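Local coordinates for protein ribonucleoside triphosphate reductase (Lactobacillus leichmannii, PDB 1L1L) that reduces ribonucleoside triphosphates to 2'-deoxyribonucleoside triphosphates with the help of a B12 cofactor, as an allosterically regulated monomer, at residues 423-428 with 553-559. Residues are numbered along the deposited sequence; the frame is centred on the assembly and turned at random.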
loop_
_atom_site.group_PDB
_atom_site.type_symbol
_atom_site.label_atom_id
_atom_site.label_comp_id
_atom_site.label_asym_id
_atom_site.label_seq_id
_atom_site.Cartn_x
_atom_site.Cartn_y
_atom_site.Cartn_z
ATOM N N GLU A 423 -4.586 -11.585 0.923
ATOM C CA GLU A 423 -5.400 -11.687 -0.276
ATOM C C GLU A 423 -5.741 -13.112 -0.713
ATOM O O GLU A 423 -4.884 -13.999 -0.753
ATOM C CB GLU A 423 -4.720 -10.945 -1.424
ATOM C CG GLU A 423 -5.653 -10.614 -2.566
ATOM C CD GLU A 423 -5.334 -9.265 -3.198
ATOM O OE1 GLU A 423 -4.175 -9.072 -3.622
ATOM O OE2 GLU A 423 -6.240 -8.405 -3.274
ATOM N N VAL A 424 -7.012 -13.302 -1.033
ATOM C CA VAL A 424 -7.525 -14.581 -1.481
ATOM C C VAL A 424 -8.092 -14.454 -2.893
ATOM O O VAL A 424 -8.729 -13.455 -3.247
ATOM C CB VAL A 424 -8.615 -15.092 -0.515
ATOM C CG1 VAL A 424 -9.209 -16.411 -1.031
ATOM C CG2 VAL A 424 -8.006 -15.295 0.869
ATOM N N PHE A 425 -7.812 -15.461 -3.714
ATOM C CA PHE A 425 -8.292 -15.503 -5.085
ATOM C C PHE A 425 -9.272 -16.680 -5.141
ATOM O O PHE A 425 -8.875 -17.822 -5.402
ATOM C CB PHE A 425 -7.130 -15.752 -6.052
ATOM C CG PHE A 425 -5.998 -14.765 -5.930
ATOM C CD1 PHE A 425 -6.206 -13.408 -6.155
ATOM C CD2 PHE A 425 -4.715 -15.199 -5.615
ATOM C CE1 PHE A 425 -5.137 -12.494 -6.067
ATOM C CE2 PHE A 425 -3.648 -14.303 -5.522
ATOM C CZ PHE A 425 -3.862 -12.943 -5.750
ATOM N N PRO A 426 -10.558 -16.417 -4.874
ATOM C CA PRO A 426 -11.632 -17.420 -4.873
ATOM C C PRO A 426 -11.596 -18.441 -6.013
ATOM O O PRO A 426 -11.589 -19.648 -5.763
ATOM C CB PRO A 426 -12.897 -16.567 -4.890
ATOM C CG PRO A 426 -12.503 -15.402 -4.036
ATOM C CD PRO A 426 -11.085 -15.086 -4.505
ATOM N N LEU A 427 -11.587 -17.968 -7.255
ATOM C CA LEU A 427 -11.562 -18.875 -8.398
ATOM C C LEU A 427 -10.376 -19.833 -8.356
ATOM O O LEU A 427 -10.539 -21.049 -8.516
ATOM C CB LEU A 427 -11.541 -18.088 -9.710
ATOM C CG LEU A 427 -11.712 -18.911 -10.990
ATOM C CD1 LEU A 427 -12.985 -19.751 -10.901
ATOM C CD2 LEU A 427 -11.777 -17.976 -12.193
ATOM N N ILE A 428 -9.184 -19.291 -8.125
ATOM C CA ILE A 428 -7.980 -20.106 -8.077
ATOM C C ILE A 428 -7.941 -21.069 -6.888
ATOM O O ILE A 428 -7.533 -22.227 -7.027
ATOM C CB ILE A 428 -6.725 -19.215 -8.070
ATOM C CG1 ILE A 428 -6.705 -18.358 -9.344
ATOM C CG2 ILE A 428 -5.475 -20.074 -7.986
ATOM C CD1 ILE A 428 -5.578 -17.364 -9.395
ATOM N N VAL A 553 0.878 -8.607 -6.712
ATOM C CA VAL A 553 0.550 -9.953 -6.254
ATOM C C VAL A 553 -0.490 -10.630 -7.144
ATOM O O VAL A 553 -0.422 -11.836 -7.378
ATOM C CB VAL A 553 0.061 -9.940 -4.781
ATOM C CG1 VAL A 553 -0.879 -11.108 -4.518
ATOM C CG2 VAL A 553 1.263 -10.030 -3.854
ATOM N N ALA A 554 -1.456 -9.867 -7.641
ATOM C CA ALA A 554 -2.474 -10.435 -8.512
ATOM C C ALA A 554 -1.826 -10.940 -9.808
ATOM O O ALA A 554 -2.352 -11.847 -10.460
ATOM C CB ALA A 554 -3.544 -9.395 -8.826
ATOM N N LYS A 555 -0.685 -10.360 -10.177
ATOM C CA LYS A 555 0.017 -10.786 -11.390
ATOM C C LYS A 555 0.663 -12.153 -11.171
ATOM O O LYS A 555 0.803 -12.931 -12.110
ATOM C CB LYS A 555 1.094 -9.775 -11.791
ATOM C CG LYS A 555 0.528 -8.441 -12.245
ATOM C CD LYS A 555 1.639 -7.435 -12.478
ATOM C CE LYS A 555 1.079 -6.025 -12.581
ATOM N NZ LYS A 555 2.174 -5.013 -12.559
ATOM N N LEU A 556 1.054 -12.437 -9.936
ATOM C CA LEU A 556 1.664 -13.731 -9.623
ATOM C C LEU A 556 0.743 -14.873 -10.049
ATOM O O LEU A 556 1.191 -15.866 -10.629
ATOM C CB LEU A 556 1.939 -13.862 -8.123
ATOM C CG LEU A 556 3.031 -13.005 -7.482
ATOM C CD1 LEU A 556 3.244 -13.461 -6.038
ATOM C CD2 LEU A 556 4.324 -13.154 -8.251
ATOM N N ALA A 557 -0.547 -14.711 -9.774
ATOM C CA ALA A 557 -1.548 -15.727 -10.088
ATOM C C ALA A 557 -2.351 -15.451 -11.342
ATOM O O ALA A 557 -3.227 -16.231 -11.694
ATOM C CB ALA A 557 -2.489 -15.889 -8.903
ATOM N N GLY A 558 -2.061 -14.339 -12.014
ATOM C CA GLY A 558 -2.789 -13.991 -13.222
ATOM C C GLY A 558 -4.262 -13.704 -12.975
ATOM O O GLY A 558 -5.100 -13.921 -13.855
ATOM N N ALA A 559 -4.586 -13.213 -11.783
ATOM C CA ALA A 559 -5.974 -12.919 -11.441
ATOM C C ALA A 559 -6.355 -11.465 -11.728
ATOM O O ALA A 559 -5.480 -10.603 -11.841
ATOM C CB ALA A 559 -6.209 -13.228 -9.965
#
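Phe425 pushes its ring against the side of helix 551-557 and the turn that follows it, where Val553, Ala554 and Ala557 of the helix and Ala559 beyond it receive it. With CG anti to its own carbonyl carbon (chi1 -55°), the ring reaches across from the strand-helix junction. Its CZ meets Val553 CG1 at 3.7 Å, the methyl lying at the ring edge near its plane. Ala557 CB approaches obliquely, 3.9 Å from Phe425 CE2, and Ala559 CB, also oblique, lies 3.8 Å from Phe425 CD1. Three residues on, in the first turn of helix 426-431, Ile428 holds its side chain extended (chi2 175°) and drives CD1 to 3.5 Å from Ala557 CB, a tight methyl-methyl contact. At the other end Glu423 runs alongside Val553 in the opposite sense, its OE1 4.0 Å from Val553 CG1, while OE2 is hydrogen-bonded to Ser473 on the adjacent strand 471-474. Ala559 is brought back to the ring by a Schellman motif: Gly558, at positive phi, is the C-prime residue, and Ala559 N bonds to Ala554 O at 2.9 Å. The largely buried, mostly apolar interface thus joins a beta-strand-to-helix junction, with Phe425 at the N-cap position of helix 426-431, to a Schellman-terminated helix.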